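Local atomic coordinates of AT-less polyketide synthase (Streptomyces platensis subsp. rosaceus, PDB entry 4TKT), a protein that probably extends growing polyketide chains by decarboxylative condensation, as one of the ketosynthase domains of the isomigrastatin assembly line. Residues Gly13-Tyr18 with His103-Asp108; Arg96-Cys101 with Glu251-Val256; Gly277-His282 with Trp305-Val310; Ala296-Ile301 with Leu336-Ala341; Cys205-Ala210 with Leu257-Ala262. All coordinates share one frame; numbering follows the deposited sequence.

In the fold
The contacts mark out the two related halves of a thiolase-type fold. In the N-terminal half, contacts 1, 2 and 5 form one cluster, the centres of contacts 1 and 2 about 8 Å apart: contacts 1 and 2 share helix 93-109, contacts 2 and 5 share strand 252-260, and strands 9-17, 252-260 and 208-214 are sheet neighbours. Contacts 3 and 4 share helix 294-308 in the C-terminal half, about 11 Å apart between centres. Along the chain contacts 1, 2 and 5 all close before contact 3 opens. Contacts 1 and 3 lie about 26 Å apart between centres, yet strands 9-17 and 273-282 adjoin, so the two halves meet along them.

Contact 1 (Gly13-Tyr18 with His103-Asp108); sequences GMAGRY and HTTLED
Met14 and Asp108 meet through the one hydrogen bond across this contact: the backbone N of Met14 (modelled as selenomethionine) donates to OD2 of Asp108 over 2.9 Å, nearly straight at 159°. OD2 receives it on its anti lone pair, away from OD1. With CG anti to the backbone N (chi1 -171°), the carboxylate is carried from the helix to the strand. Beside this bond Ala15 points its CB at two hydroxyls, 3.1 Å from Thr104 OG1 and 3.2 Å from Thr105 OG1; both are turned back to the carbonyl of Cys101, so a methyl can lie against them. Gly13 passes close under the helix: a CB there would lie 2.9 Å from Thr105 O, a clash, which is why glycine suits the place. CG2 of Thr105 rests 3.7 Å from Gly13 O. Further out, strand 9-17 pairs through Gly13 and Ala15 with strand 252-260, while Met14 turns its side chain to helix 366-380 on the other face. Helix 93-109 thus covers the outer face of the N-terminal sheet of a thiolase-type fold. An alanine in place of Asp108 would probably leave the N-H of Met14 without its acceptor and lose this tie between helix and strand. The carboxylate also has a long, weak ion pair with Arg270. Because OD2 lies 3.0 Å from Met14 O, another acceptor, the N-H probably offsets some repulsion between the two oxygens.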
# COMPACT_ATOMS: atom_id res chain seq x y z
N GLY A 13 -4.50 7.49 -4.52
CA GLY A 13 -4.30 6.13 -4.98
C GLY A 13 -3.58 5.30 -3.94
O GLY A 13 -2.78 5.82 -3.16
N MSE A 14 -3.85 4.00 -3.92
CA MSE A 14 -3.21 3.13 -2.94
C MSE A 14 -3.07 1.70 -3.42
O MSE A 14 -3.93 1.18 -4.13
CB MSE A 14 -4.00 3.15 -1.63
CG MSE A 14 -3.25 2.54 -0.46
SE MSE A 14 -4.15 2.81 1.25
CE MSE A 14 -2.61 2.55 2.42
N ALA A 15 -1.96 1.07 -3.05
CA ALA A 15 -1.75 -0.34 -3.31
C ALA A 15 -1.20 -1.01 -2.07
O ALA A 15 -0.47 -0.39 -1.29
CB ALA A 15 -0.82 -0.54 -4.48
N GLY A 16 -1.54 -2.28 -1.88
CA GLY A 16 -1.12 -3.01 -0.71
C GLY A 16 -1.02 -4.51 -0.94
O GLY A 16 -1.89 -5.10 -1.58
N ARG A 17 0.04 -5.11 -0.42
CA ARG A 17 0.25 -6.54 -0.52
C ARG A 17 0.67 -7.07 0.84
O ARG A 17 1.82 -6.90 1.26
CB ARG A 17 1.29 -6.87 -1.59
CG ARG A 17 1.50 -8.35 -1.84
CD ARG A 17 2.47 -8.57 -2.99
NE ARG A 17 2.84 -9.97 -3.15
CZ ARG A 17 3.67 -10.41 -4.07
NH1 ARG A 17 4.23 -9.57 -4.93
NH2 ARG A 17 3.96 -11.71 -4.15
N TYR A 18 -0.26 -7.71 1.53
CA TYR A 18 -0.10 -8.05 2.94
C TYR A 18 -0.36 -9.54 3.16
O TYR A 18 -0.91 -10.20 2.28
CB TYR A 18 -1.05 -7.17 3.77
CG TYR A 18 -0.75 -5.70 3.58
CD1 TYR A 18 0.55 -5.23 3.63
CD2 TYR A 18 -1.77 -4.79 3.29
CE1 TYR A 18 0.84 -3.89 3.44
CE2 TYR A 18 -1.49 -3.45 3.10
CZ TYR A 18 -0.18 -3.01 3.17
OH TYR A 18 0.13 -1.68 2.98
N HIS A 103 3.68 0.73 -9.44
CA HIS A 103 2.87 0.74 -10.65
C HIS A 103 1.39 0.55 -10.32
O HIS A 103 0.54 1.29 -10.83
CB HIS A 103 3.32 -0.35 -11.63
CG HIS A 103 2.57 -0.34 -12.92
ND1 HIS A 103 2.74 0.64 -13.88
CD2 HIS A 103 1.62 -1.17 -13.40
CE1 HIS A 103 1.94 0.40 -14.90
NE2 HIS A 103 1.25 -0.70 -14.64
N THR A 104 1.09 -0.43 -9.48
CA THR A 104 -0.29 -0.71 -9.09
C THR A 104 -0.93 0.51 -8.43
O THR A 104 -2.13 0.73 -8.58
CB THR A 104 -0.38 -1.91 -8.13
OG1 THR A 104 0.53 -1.71 -7.04
CG2 THR A 104 -0.01 -3.19 -8.84
N THR A 105 -0.13 1.31 -7.73
CA THR A 105 -0.64 2.50 -7.06
C THR A 105 -1.04 3.56 -8.07
O THR A 105 -2.05 4.24 -7.90
CB THR A 105 0.38 3.10 -6.07
OG1 THR A 105 0.87 2.08 -5.19
CG2 THR A 105 -0.26 4.20 -5.25
N LEU A 106 -0.25 3.70 -9.13
CA LEU A 106 -0.58 4.65 -10.19
C LEU A 106 -1.85 4.22 -10.91
O LEU A 106 -2.68 5.05 -11.26
CB LEU A 106 0.58 4.78 -11.18
CG LEU A 106 1.56 5.93 -10.93
CD1 LEU A 106 2.34 5.74 -9.64
CD2 LEU A 106 2.50 6.08 -12.11
N GLU A 107 -1.99 2.92 -11.12
CA GLU A 107 -3.16 2.40 -11.81
C GLU A 107 -4.42 2.56 -10.96
O GLU A 107 -5.50 2.83 -11.48
CB GLU A 107 -2.96 0.93 -12.19
CG GLU A 107 -1.96 0.74 -13.32
CD GLU A 107 -1.88 -0.70 -13.79
OE1 GLU A 107 -1.84 -1.61 -12.94
OE2 GLU A 107 -1.85 -0.92 -15.02
N ASP A 108 -4.27 2.41 -9.64
CA ASP A 108 -5.38 2.63 -8.73
C ASP A 108 -5.78 4.10 -8.73
O ASP A 108 -6.95 4.43 -8.59
CB ASP A 108 -5.03 2.18 -7.31
CG ASP A 108 -6.23 2.19 -6.37
OD1 ASP A 108 -7.26 1.59 -6.72
OD2 ASP A 108 -6.14 2.82 -5.29

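Contact 2 (Arg96-Cys101 with Glu251-Val256); sequences RLFLQC and EGVGAV
Val253 is the bump of this contact, pushed from strand 252-260 into a hollow formed by Leu97, Phe98 and Cys101 on helix 93-109. This is helix-on-sheet packing in the outer alpha layer of the thiolase-type fold, with the axes of helix 96-101 and strand 252-256 at 36° to each other. The two prongs of the valine divide the hollow. CG1, anti to the backbone N, enters between Phe98 and Cys101, 3.7 Å from Cys101 CB and 3.9 Å from Phe98 CD1; it meets the phenyl ring at its edge. CG2 turns instead to Leu97, touching its CB at 3.8 Å, and the two side chains cross at about a right angle. A branched side chain suits the site because each methyl has its own wall. An alanine here would probably open a gap beneath the helix, leaving the Phe98 edge and the Leu97 side chain short of a partner. The next bump comes from the helix: Cys101, with SG anti to the backbone N, sets its sulfur against the strand backbone, 3.5 Å from Gly254 C, and the methyl of Ala255 abuts SG at 3.7 Å. Phe98 reaches on to Ile165 and Val169 of helix 163-173, filling the space between two helices and the sheet. Past the valine the same ring edge continues along the strand, its CE1 lying 3.8 Å from the carbonyl oxygen of Gly254.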
# COMPACT_ATOMS: atom_id res chain seq x y z
N ARG A 96 12.13 -5.28 -5.99
CA ARG A 96 11.27 -5.86 -7.01
C ARG A 96 9.79 -5.66 -6.68
O ARG A 96 9.02 -5.22 -7.52
CB ARG A 96 11.56 -7.35 -7.19
CG ARG A 96 12.94 -7.65 -7.78
CD ARG A 96 13.08 -9.14 -8.10
NE ARG A 96 14.09 -9.79 -7.28
CZ ARG A 96 14.10 -11.09 -7.00
NH1 ARG A 96 13.13 -11.87 -7.45
NH2 ARG A 96 15.06 -11.61 -6.25
N LEU A 97 9.42 -5.97 -5.44
CA LEU A 97 8.02 -5.89 -5.04
C LEU A 97 7.54 -4.44 -4.91
O LEU A 97 6.35 -4.16 -5.09
CB LEU A 97 7.79 -6.63 -3.72
CG LEU A 97 7.98 -8.15 -3.76
CD1 LEU A 97 7.30 -8.81 -2.58
CD2 LEU A 97 7.47 -8.72 -5.07
N PHE A 98 8.45 -3.53 -4.60
CA PHE A 98 8.07 -2.13 -4.46
C PHE A 98 7.85 -1.51 -5.83
O PHE A 98 6.99 -0.64 -6.00
CB PHE A 98 9.12 -1.34 -3.67
CG PHE A 98 8.63 -0.01 -3.19
CD1 PHE A 98 7.58 0.08 -2.29
CD2 PHE A 98 9.22 1.17 -3.63
CE1 PHE A 98 7.12 1.30 -1.84
CE2 PHE A 98 8.77 2.40 -3.19
CZ PHE A 98 7.72 2.47 -2.29
N LEU A 99 8.64 -1.95 -6.81
CA LEU A 99 8.42 -1.55 -8.20
C LEU A 99 7.00 -1.88 -8.63
O LEU A 99 6.29 -1.03 -9.17
CB LEU A 99 9.43 -2.23 -9.13
CG LEU A 99 10.69 -1.44 -9.48
CD1 LEU A 99 11.63 -2.29 -10.31
CD2 LEU A 99 10.32 -0.17 -10.23
N GLN A 100 6.58 -3.12 -8.38
CA GLN A 100 5.25 -3.57 -8.76
C GLN A 100 4.17 -2.85 -7.96
O GLN A 100 3.11 -2.53 -8.48
CB GLN A 100 5.14 -5.09 -8.58
CG GLN A 100 6.04 -5.87 -9.54
CD GLN A 100 5.87 -7.37 -9.43
OE1 GLN A 100 5.36 -7.88 -8.44
NE2 GLN A 100 6.29 -8.09 -10.47
N CYS A 101 4.47 -2.59 -6.69
CA CYS A 101 3.59 -1.82 -5.83
C CYS A 101 3.40 -0.40 -6.34
O CYS A 101 2.29 0.13 -6.34
CB CYS A 101 4.14 -1.80 -4.41
SG CYS A 101 3.15 -0.85 -3.24
N GLU A 251 5.51 -9.87 6.68
CA GLU A 251 5.94 -9.30 5.40
C GLU A 251 4.87 -8.39 4.83
O GLU A 251 3.68 -8.59 5.06
CB GLU A 251 6.26 -10.41 4.40
CG GLU A 251 7.51 -11.21 4.73
CD GLU A 251 7.77 -12.30 3.70
OE1 GLU A 251 6.80 -12.83 3.13
OE2 GLU A 251 8.96 -12.62 3.47
N GLY A 252 5.28 -7.38 4.06
CA GLY A 252 4.32 -6.48 3.46
C GLY A 252 4.93 -5.42 2.56
O GLY A 252 6.05 -4.96 2.78
N VAL A 253 4.17 -5.04 1.53
CA VAL A 253 4.56 -3.95 0.64
C VAL A 253 3.35 -3.06 0.40
O VAL A 253 2.28 -3.56 0.03
CB VAL A 253 5.09 -4.45 -0.72
CG1 VAL A 253 5.74 -3.31 -1.48
CG2 VAL A 253 6.08 -5.59 -0.53
N GLY A 254 3.50 -1.76 0.59
CA GLY A 254 2.39 -0.84 0.38
C GLY A 254 2.86 0.54 -0.01
O GLY A 254 4.01 0.91 0.24
N ALA A 255 1.96 1.31 -0.62
CA ALA A 255 2.28 2.68 -1.02
C ALA A 255 1.02 3.52 -1.22
O ALA A 255 -0.06 2.99 -1.48
CB ALA A 255 3.12 2.68 -2.29
N VAL A 256 1.18 4.83 -1.08
CA VAL A 256 0.11 5.77 -1.39
C VAL A 256 0.63 6.86 -2.32
O VAL A 256 1.81 7.23 -2.25
CB VAL A 256 -0.48 6.42 -0.13
CG1 VAL A 256 -1.38 5.45 0.60
CG2 VAL A 256 0.63 6.91 0.78

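Contact 3 (Gly277-His282 with Trp305-Val310); sequences GTAVNH and WRRAGV
Arg307 grips the carbonyl oxygen of Thr278 with two N-H groups. NE gives the main bond, 3.2 Å to Thr278 O with 138° at the hydrogen, and NH2 adds a weak one of 3.3 Å to that same oxygen. Seen from the acceptor, NE lies almost straight beyond the carbonyl, at a C=O...N angle of 173°, and the oxygen is tilted 25° out of the guanidinium plane. The contact belongs to a beta-alpha unit in the C-terminal half of the thiolase-type fold: strand 273-282 leads into helix 294-308, whose last turn returns to lie against the strand. A long arginine suits this position because its chain, bent at chi2 and chi3, can curl back from the helix over the strand backbone. The hydroxyl of Thr278 takes no part in the grip and bonds to ND1 of His194 instead. Nearer the helix end packing takes over. Gly277 passes so close that a CB there would lie 2.8 Å from Ala308 N, which only a residue without a side chain can tolerate. Gly309 then leaves the helix with positive phi, readily adopted by glycine, and closes it in a Schellman motif whose bonds, Gly309 N to Arg306 O and Val310 N to Trp305 O, are weak. Ala308 provides the small surface that lets the strand in: its CB sits 3.7 Å from Gly277 N.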
# COMPACT_ATOMS: atom_id res chain seq x y z
N GLY A 277 -2.38 15.96 9.32
CA GLY A 277 -1.15 16.27 10.01
C GLY A 277 -0.27 15.07 10.29
O GLY A 277 -0.75 13.95 10.44
N THR A 278 1.04 15.31 10.35
CA THR A 278 2.00 14.27 10.71
C THR A 278 3.00 14.83 11.71
O THR A 278 3.20 16.04 11.79
CB THR A 278 2.76 13.75 9.48
OG1 THR A 278 3.57 14.80 8.92
CG2 THR A 278 1.80 13.23 8.42
N ALA A 279 3.63 13.94 12.47
CA ALA A 279 4.64 14.36 13.43
C ALA A 279 5.65 13.25 13.67
O ALA A 279 5.32 12.07 13.56
CB ALA A 279 4.00 14.78 14.73
N VAL A 280 6.87 13.64 14.00
CA VAL A 280 7.97 12.70 14.17
C VAL A 280 8.91 13.16 15.29
O VAL A 280 9.29 14.33 15.35
CB VAL A 280 8.75 12.54 12.85
CG1 VAL A 280 10.18 12.12 13.11
CG2 VAL A 280 8.05 11.54 11.94
N ASN A 281 9.27 12.25 16.20
CA ASN A 281 10.24 12.57 17.25
C ASN A 281 11.03 11.34 17.71
O ASN A 281 11.06 10.32 17.02
CB ASN A 281 9.53 13.23 18.44
CG ASN A 281 8.61 12.28 19.20
OD1 ASN A 281 8.54 11.09 18.92
ND2 ASN A 281 7.90 12.83 20.18
N HIS A 282 11.65 11.45 18.88
CA HIS A 282 12.42 10.34 19.43
C HIS A 282 12.26 10.24 20.95
O HIS A 282 12.08 11.25 21.63
CB HIS A 282 13.90 10.48 19.07
CG HIS A 282 14.71 9.26 19.38
ND1 HIS A 282 15.38 9.09 20.57
CD2 HIS A 282 14.95 8.14 18.65
CE1 HIS A 282 16.00 7.93 20.57
NE2 HIS A 282 15.76 7.33 19.41
N TRP A 305 -1.64 16.32 16.08
CA TRP A 305 -2.97 16.88 16.28
C TRP A 305 -2.98 18.39 16.08
O TRP A 305 -3.85 18.93 15.41
CB TRP A 305 -3.49 16.53 17.68
CG TRP A 305 -3.89 15.10 17.83
CD1 TRP A 305 -3.97 14.16 16.85
CD2 TRP A 305 -4.26 14.44 19.05
NE1 TRP A 305 -4.38 12.95 17.37
CE2 TRP A 305 -4.56 13.10 18.72
CE3 TRP A 305 -4.37 14.84 20.38
CZ2 TRP A 305 -4.97 12.17 19.68
CZ3 TRP A 305 -4.77 13.92 21.33
CH2 TRP A 305 -5.06 12.60 20.98
N ARG A 306 -1.99 19.07 16.66
CA ARG A 306 -1.90 20.53 16.55
C ARG A 306 -1.69 20.95 15.10
O ARG A 306 -2.31 21.89 14.62
CB ARG A 306 -0.77 21.07 17.43
N ARG A 307 -0.81 20.23 14.41
CA ARG A 307 -0.52 20.51 13.01
C ARG A 307 -1.74 20.22 12.14
O ARG A 307 -1.94 20.86 11.11
CB ARG A 307 0.68 19.68 12.55
CG ARG A 307 1.10 19.92 11.11
CD ARG A 307 2.60 20.17 11.03
NE ARG A 307 3.34 19.20 11.84
CZ ARG A 307 4.59 19.39 12.26
NH1 ARG A 307 5.23 20.51 11.96
NH2 ARG A 307 5.18 18.46 12.99
N ALA A 308 -2.55 19.26 12.57
CA ALA A 308 -3.75 18.87 11.84
C ALA A 308 -4.90 19.84 12.10
O ALA A 308 -5.82 19.96 11.29
CB ALA A 308 -4.16 17.46 12.21
N GLY A 309 -4.84 20.52 13.24
CA GLY A 309 -5.87 21.47 13.61
C GLY A 309 -7.19 20.79 13.94
O GLY A 309 -8.26 21.34 13.71
N VAL A 310 -7.10 19.59 14.50
CA VAL A 310 -8.29 18.81 14.83
C VAL A 310 -8.63 18.90 16.31
O VAL A 310 -7.80 19.30 17.12
CB VAL A 310 -8.12 17.33 14.45
CG1 VAL A 310 -7.76 17.19 12.98
CG2 VAL A 310 -7.05 16.68 15.31

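Contact 4 (Ala296-Ile301 with Leu336-Ala341); sequences AQAAVI and LNAAFA
Ala298 and Ile301 of helix 294-308 meet Leu336, Ala338 and Ala339 of helix 328-340 in an apolar helix-helix contact, set in the C-terminal half of the fold about 27 Å from the centre of the chain. The axes of segments 296-301 and 336-340 approach to 7.9 Å and make an angle of 44°. Such closeness depends on small residues: the CA atoms of Ala298 and Ala339 are only 4.8 Å apart, a separation at which bulkier side chains would force the helices away from each other. At this point the methyl of Ala298 touches that of Ala338, CB to CB at 3.8 Å, near the partly exposed margin of the contact. One turn further on, Ile301 takes over with two branches doing separate work. CG2, anti to the backbone N, presses on Ala339 CB at 3.7 Å, while the other branch extends past it to put CD1 3.6 Å from Leu336 CD2. The isoleucine and leucine chains cross at about a right angle and meet tip to tip. Leucine suits its place because its bond from the backbone leads away from helix 294-308, yet its length lets CD2 return to the isoleucine. Below the helices lies the sheet: Ile301 also touches His435 of strand 432-439, and Leu336 touches Phe403 of strand 403-405. Phe340 adds an edge-to-face stack with Trp305, joining the same two helices again. Two helices side by side over one sheet in this way form an outer alpha layer of the alpha-beta-alpha-beta-alpha thiolase fold.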
# COMPACT_ATOMS: atom_id res chain seq x y z
N ALA A 296 7.17 10.70 25.22
CA ALA A 296 7.55 11.03 23.85
C ALA A 296 6.44 10.68 22.88
O ALA A 296 6.18 11.40 21.93
CB ALA A 296 8.83 10.30 23.47
N GLN A 297 5.78 9.55 23.14
CA GLN A 297 4.65 9.13 22.32
C GLN A 297 3.51 10.13 22.43
O GLN A 297 2.87 10.47 21.44
CB GLN A 297 4.18 7.74 22.73
CG GLN A 297 5.20 6.64 22.47
CD GLN A 297 4.67 5.27 22.80
OE1 GLN A 297 3.50 5.11 23.15
NE2 GLN A 297 5.52 4.26 22.69
N ALA A 298 3.26 10.59 23.65
CA ALA A 298 2.22 11.58 23.89
C ALA A 298 2.54 12.88 23.16
O ALA A 298 1.65 13.54 22.62
CB ALA A 298 2.05 11.83 25.38
N ALA A 299 3.81 13.23 23.13
CA ALA A 299 4.24 14.48 22.51
C ALA A 299 4.06 14.44 20.99
O ALA A 299 3.56 15.40 20.40
CB ALA A 299 5.69 14.77 22.86
N VAL A 300 4.46 13.34 20.37
CA VAL A 300 4.38 13.24 18.92
C VAL A 300 2.92 13.18 18.46
O VAL A 300 2.57 13.70 17.40
CB VAL A 300 5.16 12.01 18.38
CG1 VAL A 300 4.46 10.70 18.72
CG2 VAL A 300 5.37 12.12 16.88
N ILE A 301 2.06 12.59 19.29
CA ILE A 301 0.64 12.50 18.98
C ILE A 301 -0.03 13.87 19.08
O ILE A 301 -0.82 14.24 18.22
CB ILE A 301 -0.06 11.49 19.91
CG1 ILE A 301 0.39 10.07 19.58
CG2 ILE A 301 -1.56 11.59 19.78
CD1 ILE A 301 0.05 9.05 20.64
N LEU A 336 -1.14 7.48 24.86
CA LEU A 336 -2.37 7.97 24.26
C LEU A 336 -3.23 8.71 25.28
O LEU A 336 -3.81 9.75 24.97
CB LEU A 336 -3.15 6.81 23.65
CG LEU A 336 -2.67 6.31 22.29
CD1 LEU A 336 -3.24 4.94 21.99
CD2 LEU A 336 -3.07 7.30 21.21
N ASN A 337 -3.31 8.17 26.50
CA ASN A 337 -4.08 8.80 27.56
C ASN A 337 -3.57 10.20 27.88
O ASN A 337 -4.35 11.13 28.05
CB ASN A 337 -4.05 7.95 28.83
CG ASN A 337 -4.88 6.68 28.70
OD1 ASN A 337 -5.62 6.50 27.74
ND2 ASN A 337 -4.76 5.80 29.69
N ALA A 338 -2.25 10.33 27.96
CA ALA A 338 -1.61 11.61 28.22
C ALA A 338 -1.89 12.60 27.09
O ALA A 338 -2.01 13.80 27.31
CB ALA A 338 -0.12 11.44 28.42
N ALA A 339 -1.98 12.08 25.87
CA ALA A 339 -2.27 12.90 24.71
C ALA A 339 -3.67 13.50 24.78
O ALA A 339 -3.85 14.71 24.67
CB ALA A 339 -2.11 12.09 23.43
N PHE A 340 -4.66 12.63 24.98
CA PHE A 340 -6.06 13.06 25.03
C PHE A 340 -6.36 13.93 26.25
O PHE A 340 -7.24 14.79 26.20
CB PHE A 340 -6.98 11.84 25.02
CG PHE A 340 -7.23 11.27 23.65
CD1 PHE A 340 -8.21 11.80 22.84
CD2 PHE A 340 -6.48 10.20 23.19
CE1 PHE A 340 -8.45 11.28 21.58
CE2 PHE A 340 -6.71 9.67 21.93
CZ PHE A 340 -7.69 10.21 21.13
N ALA A 341 -5.64 13.70 27.35
CA ALA A 341 -5.93 14.38 28.61
C ALA A 341 -5.68 15.88 28.54
O ALA A 341 -6.18 16.64 29.37
CB ALA A 341 -5.10 13.77 29.73

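Contact 5 (Cys205-Ala210 with Leu257-Ala262); sequences CGVALA and LLRPLA
Ala208 and Leu258 hold the tight end of this contact, an antiparallel hydrogen-bonded pair in the N-terminal sheet of the thiolase-type fold. Ala208 N donates to Leu258 O over 2.9 Å, and Leu258 N returns a bond to Ala208 O of 2.6 Å, almost straight at 168°. Next to it, Leu209 and Leu257 make a non-hydrogen-bonded pair whose side chains cross at about a right angle, CD1 to CD1 at 3.7 Å. The two faces serve different layers. Leu209 and Leu257 turn to helix 93-109 on the outside, whereas Leu258, with Ala210 CB 4.1 Å from its CD1, packs against helix 188-202; leucine suits either layer, and alanine lets the helix close in. Past Ala208 the contact loosens. The chain turns a corner at Gly206 and Val207, direct backbone pairing gives way, and Val207 CG1 merely brushes Arg259 CD at 4.0 Å. The arginine, extended from CG to NE, carries its guanidinium past Val207 to salt bridges with Asp267 and Asp269, which balance its charge. Pro260 ends the strand at the N-cap position of helix 261-266. Between the corner and the arginine one water joins the two segments, donating to Gly206 O at 2.9 Å and accepting from Arg259 NE at 2.8 Å.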
# COMPACT_ATOMS: atom_id res chain seq x y z
N CYS A 205 7.87 18.96 -4.86
CA CYS A 205 7.31 18.16 -5.95
C CYS A 205 5.79 18.29 -5.97
O CYS A 205 5.18 18.71 -4.98
CB CYS A 205 7.73 16.70 -5.83
SG CYS A 205 7.46 15.94 -4.21
N GLY A 206 5.19 17.96 -7.10
CA GLY A 206 3.75 18.10 -7.28
C GLY A 206 2.98 16.93 -6.69
O GLY A 206 1.96 17.12 -6.03
N VAL A 207 3.46 15.72 -6.94
CA VAL A 207 2.88 14.54 -6.33
C VAL A 207 3.99 13.75 -5.66
O VAL A 207 5.17 13.94 -5.95
CB VAL A 207 2.16 13.64 -7.36
CG1 VAL A 207 1.17 14.45 -8.17
CG2 VAL A 207 3.16 12.95 -8.27
N ALA A 208 3.60 12.85 -4.75
CA ALA A 208 4.59 12.06 -4.04
C ALA A 208 4.10 10.64 -3.80
O ALA A 208 2.99 10.43 -3.31
CB ALA A 208 4.96 12.72 -2.73
N LEU A 209 4.94 9.69 -4.15
CA LEU A 209 4.70 8.30 -3.81
C LEU A 209 5.36 8.00 -2.47
O LEU A 209 6.57 8.17 -2.32
CB LEU A 209 5.25 7.39 -4.91
CG LEU A 209 4.65 5.99 -5.01
CD1 LEU A 209 3.16 6.10 -5.25
CD2 LEU A 209 5.32 5.22 -6.13
N ALA A 210 4.57 7.57 -1.50
CA ALA A 210 5.10 7.24 -0.18
C ALA A 210 4.65 5.86 0.25
O ALA A 210 3.48 5.51 0.09
CB ALA A 210 4.68 8.28 0.84
N LEU A 257 -0.24 7.35 -3.19
CA LEU A 257 0.09 8.51 -4.01
C LEU A 257 -0.47 9.76 -3.33
O LEU A 257 -1.68 9.87 -3.14
CB LEU A 257 -0.47 8.36 -5.43
CG LEU A 257 0.09 9.32 -6.48
CD1 LEU A 257 1.60 9.21 -6.56
CD2 LEU A 257 -0.53 9.07 -7.84
N LEU A 258 0.41 10.68 -2.97
CA LEU A 258 0.02 11.85 -2.20
C LEU A 258 0.01 13.12 -3.04
O LEU A 258 0.80 13.27 -3.97
CB LEU A 258 0.94 12.03 -0.99
CG LEU A 258 0.96 10.86 -0.02
CD1 LEU A 258 1.83 11.19 1.18
CD2 LEU A 258 -0.45 10.49 0.41
N ARG A 259 -0.87 14.05 -2.69
CA ARG A 259 -1.10 15.24 -3.48
C ARG A 259 -1.86 16.30 -2.67
O ARG A 259 -2.74 15.95 -1.89
CB ARG A 259 -1.88 14.88 -4.74
CG ARG A 259 -2.03 16.00 -5.73
CD ARG A 259 -2.56 15.50 -7.05
NE ARG A 259 -2.41 16.51 -8.08
CZ ARG A 259 -2.92 16.41 -9.30
NH1 ARG A 259 -3.62 15.34 -9.64
NH2 ARG A 259 -2.74 17.39 -10.18
N PRO A 260 -1.50 17.58 -2.84
CA PRO A 260 -2.27 18.66 -2.20
C PRO A 260 -3.74 18.59 -2.57
O PRO A 260 -4.07 18.46 -3.75
CB PRO A 260 -1.62 19.93 -2.76
CG PRO A 260 -0.23 19.53 -3.07
CD PRO A 260 -0.30 18.09 -3.53
N LEU A 261 -4.61 18.65 -1.57
CA LEU A 261 -6.05 18.43 -1.75
C LEU A 261 -6.66 19.30 -2.85
O LEU A 261 -7.49 18.82 -3.63
CB LEU A 261 -6.79 18.68 -0.44
CG LEU A 261 -8.29 18.39 -0.44
CD1 LEU A 261 -8.56 16.99 -0.96
CD2 LEU A 261 -8.86 18.56 0.95
N ALA A 262 -6.25 20.56 -2.92
CA ALA A 262 -6.78 21.48 -3.92
C ALA A 262 -6.48 21.00 -5.33
O ALA A 262 -7.33 21.10 -6.22
CB ALA A 262 -6.20 22.87 -3.70
O HOH W 1 -0.29 18.17 -7.44